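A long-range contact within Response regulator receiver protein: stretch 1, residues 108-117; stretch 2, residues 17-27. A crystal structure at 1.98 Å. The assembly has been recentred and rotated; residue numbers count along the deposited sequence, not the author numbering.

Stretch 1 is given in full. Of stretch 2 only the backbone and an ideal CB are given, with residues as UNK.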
# COMPACT_ATOMS: atom_id res chain seq x y z
N GLU A 108 -5.65 -11.99 4.61
CA GLU A 108 -5.35 -10.56 4.65
C GLU A 108 -3.85 -10.39 4.53
O GLU A 108 -3.09 -11.24 5.01
CB GLU A 108 -5.81 -9.95 5.97
CG GLU A 108 -7.31 -9.98 6.20
CD GLU A 108 -7.66 -9.69 7.65
OE1 GLU A 108 -7.56 -10.62 8.49
OE2 GLU A 108 -8.03 -8.53 7.95
N LYS A 109 -3.42 -9.33 3.86
CA LYS A 109 -1.99 -9.02 3.70
C LYS A 109 -1.76 -7.71 4.48
O LYS A 109 -2.63 -6.85 4.52
CB LYS A 109 -1.64 -8.80 2.23
CG LYS A 109 -1.71 -10.05 1.37
CD LYS A 109 -1.10 -9.81 -0.02
CE LYS A 109 -1.95 -8.87 -0.86
NZ LYS A 109 -1.36 -8.67 -2.23
N PRO A 110 -0.60 -7.57 5.15
CA PRO A 110 0.53 -8.50 5.25
C PRO A 110 0.06 -9.81 5.87
O PRO A 110 -0.71 -9.82 6.83
CB PRO A 110 1.52 -7.75 6.14
CG PRO A 110 0.62 -6.91 7.00
CD PRO A 110 -0.36 -6.38 5.99
N PHE A 111 0.54 -10.91 5.32
CA PHE A 111 0.15 -12.23 5.77
C PHE A 111 1.22 -12.98 6.54
O PHE A 111 2.39 -12.58 6.56
CB PHE A 111 -0.26 -13.08 4.57
CG PHE A 111 0.85 -13.27 3.58
CD1 PHE A 111 1.28 -12.20 2.80
CD2 PHE A 111 1.51 -14.49 3.47
CE1 PHE A 111 2.35 -12.35 1.92
CE2 PHE A 111 2.58 -14.64 2.60
CZ PHE A 111 3.00 -13.56 1.83
N ILE A 112 0.80 -14.08 7.14
CA ILE A 112 1.68 -14.95 7.90
C ILE A 112 2.11 -15.98 6.87
O ILE A 112 1.27 -16.69 6.31
CB ILE A 112 0.91 -15.62 9.04
CG1 ILE A 112 0.12 -14.55 9.81
CG2 ILE A 112 1.88 -16.32 9.97
CD1 ILE A 112 -0.82 -15.11 10.85
N GLU A 113 3.40 -16.08 6.61
CA GLU A 113 3.84 -17.02 5.60
C GLU A 113 3.40 -18.46 5.77
O GLU A 113 3.05 -19.11 4.79
CB GLU A 113 5.36 -16.95 5.41
CG GLU A 113 6.19 -17.23 6.64
CD GLU A 113 7.66 -17.37 6.28
OE1 GLU A 113 8.19 -16.47 5.60
OE2 GLU A 113 8.28 -18.38 6.69
N HIS A 114 3.37 -18.98 7.00
CA HIS A 114 2.97 -20.38 7.15
C HIS A 114 1.51 -20.60 6.77
O HIS A 114 1.14 -21.69 6.33
CB HIS A 114 3.25 -20.91 8.57
CG HIS A 114 2.26 -20.50 9.60
ND1 HIS A 114 2.41 -19.37 10.37
CD2 HIS A 114 1.11 -21.09 10.02
CE1 HIS A 114 1.40 -19.28 11.22
NE2 HIS A 114 0.60 -20.31 11.02
N VAL A 115 0.68 -19.57 6.91
CA VAL A 115 -0.72 -19.70 6.54
C VAL A 115 -0.78 -19.91 5.03
O VAL A 115 -1.40 -20.84 4.53
CB VAL A 115 -1.52 -18.44 6.91
CG1 VAL A 115 -2.95 -18.55 6.36
CG2 VAL A 115 -1.56 -18.29 8.42
N LEU A 116 -0.11 -19.03 4.29
CA LEU A 116 -0.10 -19.13 2.85
C LEU A 116 0.54 -20.45 2.42
O LEU A 116 -0.02 -21.17 1.60
CB LEU A 116 0.65 -17.96 2.22
CG LEU A 116 0.83 -18.08 0.71
CD1 LEU A 116 -0.52 -18.00 0.01
CD2 LEU A 116 1.76 -16.98 0.22
N VAL A 117 1.71 -20.75 2.96
CA VAL A 117 2.41 -21.98 2.59
C VAL A 117 1.50 -23.18 2.82
O VAL A 117 1.37 -24.05 1.95
CB VAL A 117 3.73 -22.13 3.40
CG1 VAL A 117 4.40 -23.46 3.08
CG2 VAL A 117 4.66 -20.99 3.04
N UNK A 17 5.88 -6.22 -6.36
CA UNK A 17 6.57 -6.75 -5.19
C UNK A 17 5.90 -8.02 -4.69
O UNK A 17 6.56 -8.96 -4.25
CB UNK A 17 6.61 -5.70 -4.07
N UNK A 18 4.57 -8.04 -4.74
CA UNK A 18 3.80 -9.19 -4.30
C UNK A 18 4.14 -10.42 -5.14
O UNK A 18 4.45 -11.48 -4.61
CB UNK A 18 2.30 -8.89 -4.38
N UNK A 19 4.07 -10.28 -6.46
CA UNK A 19 4.39 -11.39 -7.35
C UNK A 19 5.81 -11.88 -7.06
O UNK A 19 6.08 -13.08 -7.03
CB UNK A 19 4.25 -10.97 -8.81
N UNK A 20 6.72 -10.94 -6.83
CA UNK A 20 8.10 -11.29 -6.54
C UNK A 20 8.19 -12.05 -5.21
O UNK A 20 8.67 -13.18 -5.17
CB UNK A 20 8.97 -10.03 -6.50
N UNK A 21 7.72 -11.41 -4.14
CA UNK A 21 7.75 -12.00 -2.80
C UNK A 21 7.03 -13.34 -2.68
O UNK A 21 7.55 -14.28 -2.07
CB UNK A 21 7.13 -11.02 -1.80
N UNK A 22 5.84 -13.43 -3.26
CA UNK A 22 5.07 -14.66 -3.19
C UNK A 22 5.77 -15.78 -3.95
O UNK A 22 5.79 -16.93 -3.50
CB UNK A 22 3.66 -14.44 -3.74
N UNK A 23 6.34 -15.45 -5.10
CA UNK A 23 7.02 -16.45 -5.90
C UNK A 23 8.21 -17.03 -5.15
O UNK A 23 8.44 -18.25 -5.17
CB UNK A 23 7.47 -15.85 -7.23
N UNK A 24 8.97 -16.17 -4.48
CA UNK A 24 10.13 -16.60 -3.71
C UNK A 24 9.73 -17.53 -2.58
O UNK A 24 10.30 -18.60 -2.40
CB UNK A 24 10.88 -15.39 -3.15
N UNK A 25 8.73 -17.10 -1.81
CA UNK A 25 8.23 -17.89 -0.69
C UNK A 25 7.71 -19.28 -1.06
O UNK A 25 7.84 -20.22 -0.28
CB UNK A 25 7.11 -17.11 0.01
N UNK A 26 7.12 -19.42 -2.25
CA UNK A 26 6.56 -20.70 -2.65
C UNK A 26 7.41 -21.54 -3.59
O UNK A 26 7.08 -22.69 -3.87
CB UNK A 26 5.20 -20.45 -3.31
N UNK A 27 8.51 -20.98 -4.08
CA UNK A 27 9.39 -21.70 -5.00
C UNK A 27 9.85 -23.04 -4.44
O UNK A 27 9.89 -24.04 -5.15
CB UNK A 27 10.61 -20.84 -5.34

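The backbone angles at positions 17 to 25 all lie in the helical range, so the second stretch offers one face of a helix to the first; its axis passes 11.0 Å from that of helix 113-117, at 71°. A gap that wide must be bridged by side chains.

Position 17 has nothing of stretch 1 within 5.5 Å of its ideal CB, so many residues would do; it is Asp17. At position 18, CA-to-CB points sideways and the ideal CB lies 4.2 Å from Lys109 NZ. That proximity favours a small residue, or an acidic one able to meet the amine. The residue is Ala18, whose CB stays 4.3 Å from Lys109 NZ, a simple contact; the amine is hydrogen-bonded elsewhere in the structure.

Positions 19 and 20 are out of reach and leave the choice open: Arg19 and Ala20. At position 21 CA-to-CB points toward stretch 1, yet no atom comes within 5.5 Å of the ideal CB, so either a small or a longer apolar residue is conceivable. Ala21 is deposited; its CB comes no nearer than 6.1 Å, to Phe111 CZ.

Position 22 points sideways, with its ideal CB 5.1 Å from Leu116 CD2 and the Phe111 ring nearby. A branched or long apolar chain could bend into this hydrocarbon setting. Leu22 does so with chi1 at -131°, between wells: its CD1 lies 3.3 Å from Leu116 CD2 and 3.4 Å from Phe111 CZ.

Positions 23 and 24 are again out of reach and tolerate polar residues. Ser23 OG donates to Arg19 O at 2.6 Å, within its own helix, while Lys24 makes no contact with stretch 1.

Position 25 points toward stretch 1, its ideal CB 5.4 Å from Leu116 CD2 and 5.5 Å from Val117 CG2. Leucine, methionine or isoleucine would suit these apolar neighbours. Leu25 (chi1 t, chi2 p) has the largest covered area, 81 Å². Its CD2 lies 3.6 Å from Leu116 CD2 and, at the edge of the Phe111 ring, 3.7 Å from Phe111 CE2; its CD1 lies 3.9 Å from Val117 CG2 and 3.8 Å from Glu113 OE1.

Position 26 points sideways with no atom within 5.5 Å of its ideal CB, so only a chain extending beyond CB could touch Leu116 or Val117. Leu26 reaches them: its CD2 is 4.3 Å from both Leu116 CG and Val117 CA.

Position 27 is out of reach of stretch 1, so many residues would suit. In Ser27, OG donates to Lys24 O at 3.0 Å.

Stretch 2, residues 17-27: DARAALSKLLS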
# COMPACT_ATOMS: atom_id res chain seq x y z
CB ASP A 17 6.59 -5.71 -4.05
CG ASP A 17 7.31 -4.43 -4.44
OD1 ASP A 17 8.01 -4.41 -5.47
OD2 ASP A 17 7.19 -3.43 -3.69
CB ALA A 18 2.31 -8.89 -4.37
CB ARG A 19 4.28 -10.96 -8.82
CG ARG A 19 2.89 -10.46 -9.21
CD ARG A 19 2.70 -10.43 -10.71
NE ARG A 19 3.54 -9.45 -11.39
CZ ARG A 19 3.26 -8.15 -11.48
NH1 ARG A 19 2.17 -7.65 -10.93
NH2 ARG A 19 4.07 -7.35 -12.17
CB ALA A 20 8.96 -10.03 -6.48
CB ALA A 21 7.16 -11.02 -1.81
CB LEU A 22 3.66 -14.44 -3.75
CG LEU A 22 2.53 -14.96 -2.86
CD1 LEU A 22 2.67 -14.30 -1.49
CD2 LEU A 22 1.17 -14.65 -3.47
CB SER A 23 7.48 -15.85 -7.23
OG SER A 23 6.37 -15.50 -8.02
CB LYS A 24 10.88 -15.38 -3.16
CG LYS A 24 11.70 -14.65 -4.22
CD LYS A 24 12.30 -13.34 -3.70
CE LYS A 24 11.24 -12.25 -3.57
NZ LYS A 24 11.81 -10.91 -3.21
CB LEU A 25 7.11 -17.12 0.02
CG LEU A 25 6.36 -17.90 1.10
CD1 LEU A 25 7.29 -18.17 2.28
CD2 LEU A 25 5.15 -17.11 1.56
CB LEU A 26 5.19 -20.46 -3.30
CG LEU A 26 4.13 -19.75 -2.48
CD1 LEU A 26 2.92 -19.45 -3.37
CD2 LEU A 26 3.73 -20.60 -1.28
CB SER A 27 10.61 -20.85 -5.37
OG SER A 27 11.46 -20.60 -4.26
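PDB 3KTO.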